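Local coordinates for protein bradyzoite pseudokinase 1 (Toxoplasma gondii, PDB 6M7Z) that regulates the membrane ultrastructure of the parasitophorous vacuole and is a divergent, atypical kinase lacking the glycine-rich loop, at residues K231-V245 and D270-R284. Sequence-based numbering, arbitrary orientation.
Sequences KSDVYSLGVAFRNLV and DKLSQKMIEEEPGNR. With EDO (1,2-ethanediol), chain G.
In the C-lobe of this kinase fold, M276 and R284, from helix 263-276 (αH) and the turn that follows, pack against V234, G238 and Y235 of helix 230-248, the counterpart of αF. The axes of 231-245 and 270-276 run roughly antiparallel, at 148°, and approach to 8.1 Å. G238 makes the closeness possible: lacking a side chain, it brings its CA within 4.6 Å of S273 CA. M276 is a knob in the hole formed by V234, L237, G238 and F241. Its chain bends at the last torsion (chi3 76°), turning CE in against V234 O and G238 N, with L237 CD2 beside it, while SD meets the edge of the F241 ring in a Met-aromatic contact, 3.7 Å from F241 CD2.

R242 reaches across on a doubly bent chain. Its NE forms a salt bridge with the syn side of D270 OD1 (3.0 Å), the two planes nearly perpendicular, and NH2 gives a 2.7 Å bond to Q274 OE1, which lies in the guanidinium plane although the donor stands above the amide carbonyl plane.

D233 takes the place of the αF aspartate of kinases, its carboxylate accepting hydrogen bonds from H167 N and R168 N. At the N-terminal end of helix 230-248, the R284 guanidinium is sandwiched between P281 CA and Y235 CB; NE makes a nearly straight bond (170°) to E278 O, and NH1 a weak one to K231 O. Typical kinases pair the equivalent arginine with the APE glutamate, whose segment is unmodelled here. K231 curls over the turn, NZ bonding to R284 O at 2.7 Å and P281 O at 3.0 Å.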
loop_
_atom_site.group_PDB
_atom_site.type_symbol
_atom_site.label_atom_id
_atom_site.label_comp_id
_atom_site.label_asym_id
_atom_site.label_seq_id
_atom_site.Cartn_x
_atom_site.Cartn_y
_atom_site.Cartn_z
ATOM N N LYS A 231 -6.276 14.453 -10.297
ATOM C CA LYS A 231 -6.236 13.994 -11.684
ATOM C C LYS A 231 -4.898 13.312 -12.007
ATOM O O LYS A 231 -4.859 12.444 -12.886
ATOM C CB LYS A 231 -6.532 15.150 -12.656
ATOM C CG LYS A 231 -7.958 15.694 -12.641
ATOM C CD LYS A 231 -9.037 14.628 -12.685
ATOM C CE LYS A 231 -10.424 15.166 -12.963
ATOM N NZ LYS A 231 -10.479 15.808 -14.295
ATOM N N SER A 232 -3.816 13.675 -11.315
ATOM C CA SER A 232 -2.533 12.995 -11.564
ATOM C C SER A 232 -2.561 11.575 -10.965
ATOM O O SER A 232 -2.015 10.661 -11.552
ATOM C CB SER A 232 -1.324 13.808 -11.104
ATOM O OG SER A 232 -1.460 14.252 -9.755
ATOM N N ASP A 233 -3.241 11.381 -9.831
ATOM C CA ASP A 233 -3.487 10.029 -9.277
ATOM C C ASP A 233 -4.358 9.219 -10.254
ATOM O O ASP A 233 -4.108 8.021 -10.434
ATOM C CB ASP A 233 -4.093 10.072 -7.873
ATOM C CG ASP A 233 -3.078 10.179 -6.733
ATOM O OD1 ASP A 233 -1.838 10.168 -7.015
ATOM O OD2 ASP A 233 -3.531 10.250 -5.551
ATOM N N VAL A 234 -5.342 9.867 -10.902
ATOM C CA VAL A 234 -6.192 9.185 -11.899
ATOM C C VAL A 234 -5.323 8.703 -13.068
ATOM O O VAL A 234 -5.484 7.583 -13.529
ATOM C CB VAL A 234 -7.340 10.085 -12.410
ATOM C CG1 VAL A 234 -7.976 9.533 -13.685
ATOM C CG2 VAL A 234 -8.394 10.328 -11.347
ATOM N N TYR A 235 -4.436 9.573 -13.555
ATOM C CA TYR A 235 -3.509 9.228 -14.632
ATOM C C TYR A 235 -2.705 7.972 -14.240
ATOM O O TYR A 235 -2.680 6.989 -14.983
ATOM C CB TYR A 235 -2.591 10.413 -14.971
ATOM C CG TYR A 235 -1.592 10.091 -16.055
ATOM C CD1 TYR A 235 -1.900 10.274 -17.394
ATOM C CD2 TYR A 235 -0.351 9.552 -15.745
ATOM C CE1 TYR A 235 -0.994 9.954 -18.394
ATOM C CE2 TYR A 235 0.555 9.217 -16.731
ATOM C CZ TYR A 235 0.230 9.402 -18.062
ATOM O OH TYR A 235 1.133 9.043 -19.019
ATOM N N SER A 236 -2.074 8.008 -13.062
ATOM C CA SER A 236 -1.190 6.922 -12.585
ATOM C C SER A 236 -1.962 5.607 -12.466
ATOM O O SER A 236 -1.438 4.557 -12.784
ATOM C CB SER A 236 -0.551 7.263 -11.252
ATOM O OG SER A 236 0.294 8.393 -11.373
ATOM N N LEU A 237 -3.196 5.671 -11.967
ATOM C CA LEU A 237 -4.000 4.479 -11.792
ATOM C C LEU A 237 -4.405 3.946 -13.174
ATOM O O LEU A 237 -4.521 2.727 -13.382
ATOM C CB LEU A 237 -5.223 4.798 -10.936
ATOM C CG LEU A 237 -6.143 3.605 -10.688
ATOM C CD1 LEU A 237 -5.422 2.533 -9.884
ATOM C CD2 LEU A 237 -7.405 4.039 -9.976
ATOM N N GLY A 238 -4.627 4.867 -14.117
ATOM C CA GLY A 238 -4.876 4.531 -15.508
ATOM C C GLY A 238 -3.725 3.743 -16.104
ATOM O O GLY A 238 -3.946 2.702 -16.726
ATOM N N VAL A 239 -2.498 4.222 -15.869
ATOM C CA VAL A 239 -1.293 3.549 -16.333
ATOM C C VAL A 239 -1.214 2.154 -15.708
ATOM O O VAL A 239 -0.809 1.205 -16.366
ATOM C CB VAL A 239 -0.026 4.386 -16.046
ATOM C CG1 VAL A 239 1.256 3.577 -16.220
ATOM C CG2 VAL A 239 0.002 5.639 -16.889
ATOM N N ALA A 240 -1.602 2.033 -14.439
ATOM C CA ALA A 240 -1.582 0.736 -13.768
ATOM C C ALA A 240 -2.597 -0.221 -14.414
ATOM O O ALA A 240 -2.342 -1.419 -14.535
ATOM C CB ALA A 240 -1.821 0.919 -12.286
ATOM N N PHE A 241 -3.753 0.308 -14.807
ATOM C CA PHE A 241 -4.779 -0.487 -15.469
ATOM C C PHE A 241 -4.282 -0.953 -16.837
ATOM O O PHE A 241 -4.490 -2.113 -17.219
ATOM C CB PHE A 241 -6.086 0.294 -15.601
ATOM C CG PHE A 241 -6.886 0.430 -14.329
ATOM C CD1 PHE A 241 -6.688 -0.406 -13.251
ATOM C CD2 PHE A 241 -7.880 1.394 -14.235
ATOM C CE1 PHE A 241 -7.401 -0.229 -12.084
ATOM C CE2 PHE A 241 -8.616 1.550 -13.071
ATOM C CZ PHE A 241 -8.375 0.731 -12.004
ATOM N N ARG A 242 -3.601 -0.057 -17.552
ATOM C CA ARG A 242 -3.011 -0.400 -18.831
ATOM C C ARG A 242 -2.003 -1.542 -18.629
ATOM O O ARG A 242 -1.978 -2.494 -19.410
ATOM C CB ARG A 242 -2.375 0.836 -19.470
ATOM C CG ARG A 242 -1.731 0.576 -20.820
ATOM C CD ARG A 242 -2.597 -0.136 -21.855
ATOM N NE ARG A 242 -3.836 0.571 -22.164
ATOM C CZ ARG A 242 -3.914 1.689 -22.899
ATOM N NH1 ARG A 242 -2.819 2.240 -23.395
ATOM N NH2 ARG A 242 -5.091 2.260 -23.097
ATOM N N ASN A 243 -1.189 -1.437 -17.571
ATOM C CA ASN A 243 -0.190 -2.427 -17.211
ATOM C C ASN A 243 -0.888 -3.767 -16.984
ATOM O O ASN A 243 -0.429 -4.811 -17.463
ATOM C CB ASN A 243 0.637 -1.932 -16.020
ATOM C CG ASN A 243 1.859 -2.756 -15.677
ATOM O OD1 ASN A 243 2.137 -3.780 -16.290
ATOM N ND2 ASN A 243 2.566 -2.340 -14.647
ATOM N N LEU A 244 -2.018 -3.717 -16.268
ATOM C CA LEU A 244 -2.805 -4.892 -15.922
ATOM C C LEU A 244 -3.308 -5.586 -17.205
ATOM O O LEU A 244 -3.143 -6.807 -17.371
ATOM C CB LEU A 244 -3.939 -4.407 -15.020
ATOM C CG LEU A 244 -4.899 -5.416 -14.405
ATOM C CD1 LEU A 244 -4.179 -6.619 -13.872
ATOM C CD2 LEU A 244 -5.662 -4.733 -13.280
ATOM N N VAL A 245 -3.879 -4.802 -18.129
ATOM C CA VAL A 245 -4.389 -5.320 -19.394
ATOM C C VAL A 245 -3.250 -5.939 -20.231
ATOM O O VAL A 245 -3.428 -6.992 -20.845
ATOM C CB VAL A 245 -5.135 -4.224 -20.185
ATOM C CG1 VAL A 245 -5.412 -4.654 -21.615
ATOM C CG2 VAL A 245 -6.438 -3.843 -19.516
ATOM N N ASP A 270 -9.601 -1.646 -20.751
ATOM C CA ASP A 270 -8.713 -0.964 -21.699
ATOM C C ASP A 270 -9.311 0.390 -22.117
ATOM O O ASP A 270 -8.588 1.385 -22.199
ATOM C CB ASP A 270 -8.412 -1.826 -22.928
ATOM C CG ASP A 270 -6.966 -1.747 -23.405
ATOM O OD1 ASP A 270 -6.085 -1.312 -22.618
ATOM O OD2 ASP A 270 -6.713 -2.175 -24.542
ATOM N N LYS A 271 -10.627 0.414 -22.366
ATOM C CA LYS A 271 -11.350 1.641 -22.761
ATOM C C LYS A 271 -11.346 2.651 -21.606
ATOM O O LYS A 271 -11.143 3.845 -21.843
ATOM C CB LYS A 271 -12.793 1.331 -23.187
ATOM C CG LYS A 271 -12.916 0.859 -24.636
ATOM C CD LYS A 271 -14.211 0.202 -25.043
ATOM C CE LYS A 271 -13.994 -0.718 -26.235
ATOM N NZ LYS A 271 -15.261 -1.283 -26.750
ATOM N N LEU A 272 -11.587 2.162 -20.381
ATOM C CA LEU A 272 -11.596 3.002 -19.179
ATOM C C LEU A 272 -10.192 3.596 -18.959
ATOM O O LEU A 272 -10.048 4.798 -18.671
ATOM C CB LEU A 272 -12.086 2.188 -17.971
ATOM C CG LEU A 272 -11.901 2.846 -16.598
ATOM C CD1 LEU A 272 -12.652 4.171 -16.530
ATOM C CD2 LEU A 272 -12.321 1.918 -15.455
ATOM N N SER A 273 -9.156 2.764 -19.118
ATOM C CA SER A 273 -7.793 3.218 -18.870
ATOM C C SER A 273 -7.399 4.298 -19.889
ATOM O O SER A 273 -6.692 5.233 -19.527
ATOM C CB SER A 273 -6.816 2.080 -18.833
ATOM O OG SER A 273 -6.515 1.618 -20.133
ATOM N N GLN A 274 -7.895 4.192 -21.135
ATOM C CA GLN A 274 -7.590 5.179 -22.191
ATOM C C GLN A 274 -8.158 6.560 -21.807
ATOM O O GLN A 274 -7.550 7.593 -22.104
ATOM C CB GLN A 274 -8.102 4.697 -23.554
ATOM C CG GLN A 274 -7.460 5.392 -24.753
ATOM C CD GLN A 274 -5.968 5.169 -24.909
ATOM O OE1 GLN A 274 -5.481 4.046 -25.032
ATOM N NE2 GLN A 274 -5.218 6.260 -24.944
ATOM N N LYS A 275 -9.315 6.590 -21.129
ATOM C CA LYS A 275 -9.893 7.852 -20.644
ATOM C C LYS A 275 -9.013 8.440 -19.537
ATOM O O LYS A 275 -8.805 9.667 -19.481
ATOM C CB LYS A 275 -11.316 7.644 -20.119
ATOM C CG LYS A 275 -12.341 7.286 -21.176
ATOM C CD LYS A 275 -13.681 6.843 -20.587
ATOM C CE LYS A 275 -14.496 5.950 -21.511
ATOM N NZ LYS A 275 -15.060 4.755 -20.820
ATOM N N MET A 276 -8.506 7.555 -18.660
ATOM C CA MET A 276 -7.782 7.954 -17.453
ATOM C C MET A 276 -6.391 8.501 -17.807
ATOM O O MET A 276 -5.871 9.320 -17.057
ATOM C CB MET A 276 -7.668 6.775 -16.482
ATOM C CG MET A 276 -9.004 6.402 -15.886
ATOM S SD MET A 276 -9.049 4.827 -14.997
ATOM C CE MET A 276 -8.220 5.297 -13.476
ATOM N N ILE A 277 -5.821 8.101 -18.955
ATOM C CA ILE A 277 -4.463 8.528 -19.342
ATOM C C ILE A 277 -4.487 9.627 -20.414
ATOM O O ILE A 277 -3.464 9.870 -21.070
ATOM C CB ILE A 277 -3.603 7.329 -19.799
ATOM C CG1 ILE A 277 -4.090 6.750 -21.136
ATOM C CG2 ILE A 277 -3.506 6.287 -18.676
ATOM C CD1 ILE A 277 -3.351 5.520 -21.605
ATOM N N GLU A 278 -5.624 10.311 -20.585
ATOM C CA GLU A 278 -5.690 11.497 -21.469
ATOM C C GLU A 278 -4.597 12.494 -21.050
ATOM O O GLU A 278 -4.383 12.734 -19.853
ATOM C CB GLU A 278 -7.079 12.128 -21.401
ATOM C CG GLU A 278 -8.135 11.410 -22.233
ATOM C CD GLU A 278 -7.977 11.531 -23.752
ATOM O OE1 GLU A 278 -7.266 12.470 -24.204
ATOM O OE2 GLU A 278 -8.499 10.649 -24.477
ATOM N N GLU A 279 -3.904 13.058 -22.046
ATOM C CA GLU A 279 -2.778 13.975 -21.843
ATOM C C GLU A 279 -3.239 15.190 -21.015
ATOM O O GLU A 279 -2.510 15.657 -20.161
ATOM C CB GLU A 279 -2.176 14.384 -23.193
ATOM C CG GLU A 279 -0.860 15.155 -23.091
ATOM C CD GLU A 279 -0.281 15.721 -24.392
ATOM O OE1 GLU A 279 0.506 16.711 -24.317
ATOM O OE2 GLU A 279 -0.587 15.174 -25.486
ATOM N N GLU A 280 -4.450 15.693 -21.278
ATOM C CA GLU A 280 -4.988 16.865 -20.588
ATOM C C GLU A 280 -5.702 16.422 -19.309
ATOM O O GLU A 280 -6.645 15.631 -19.380
ATOM C CB GLU A 280 -5.972 17.610 -21.496
ATOM C CG GLU A 280 -5.329 18.249 -22.717
ATOM C CD GLU A 280 -4.301 19.325 -22.413
ATOM O OE1 GLU A 280 -4.542 20.134 -21.495
ATOM O OE2 GLU A 280 -3.258 19.345 -23.091
ATOM N N PRO A 281 -5.288 16.908 -18.111
ATOM C CA PRO A 281 -5.963 16.581 -16.851
ATOM C C PRO A 281 -7.483 16.796 -16.872
ATOM O O PRO A 281 -8.216 15.978 -16.314
ATOM C CB PRO A 281 -5.320 17.529 -15.815
ATOM C CG PRO A 281 -3.944 17.801 -16.375
ATOM C CD PRO A 281 -4.106 17.758 -17.888
ATOM N N GLY A 282 -7.924 17.891 -17.503
ATOM C CA GLY A 282 -9.333 18.258 -17.594
ATOM C C GLY A 282 -10.175 17.222 -18.334
ATOM O O GLY A 282 -11.387 17.139 -18.098
ATOM N N ASN A 283 -9.545 16.435 -19.221
ATOM C CA ASN A 283 -10.237 15.406 -20.019
ATOM C C ASN A 283 -10.289 14.055 -19.285
ATOM O O ASN A 283 -10.909 13.112 -19.787
ATOM C CB ASN A 283 -9.579 15.223 -21.389
ATOM C CG ASN A 283 -9.819 16.392 -22.319
ATOM O OD1 ASN A 283 -8.988 16.678 -23.172
ATOM N ND2 ASN A 283 -10.954 17.060 -22.180
ATOM N N ARG A 284 -9.651 13.952 -18.116
ATOM C CA ARG A 284 -9.674 12.716 -17.356
ATOM C C ARG A 284 -10.903 12.700 -16.458
ATOM O O ARG A 284 -11.182 13.687 -15.784
ATOM C CB ARG A 284 -8.434 12.567 -16.469
ATOM C CG ARG A 284 -7.122 12.468 -17.224
ATOM C CD ARG A 284 -5.938 12.624 -16.281
ATOM N NE ARG A 284 -4.758 13.076 -17.003
ATOM C CZ ARG A 284 -3.714 13.668 -16.443
ATOM N NH1 ARG A 284 -3.651 13.811 -15.131
ATOM N NH2 ARG A 284 -2.744 14.131 -17.211
HETATM C C1 EDO G . 4.329 -5.315 -13.159
HETATM O O1 EDO G . 4.304 -4.250 -12.205
HETATM C C2 EDO G . 4.998 -4.812 -14.425
HETATM O O2 EDO G . 4.514 -5.555 -15.545
#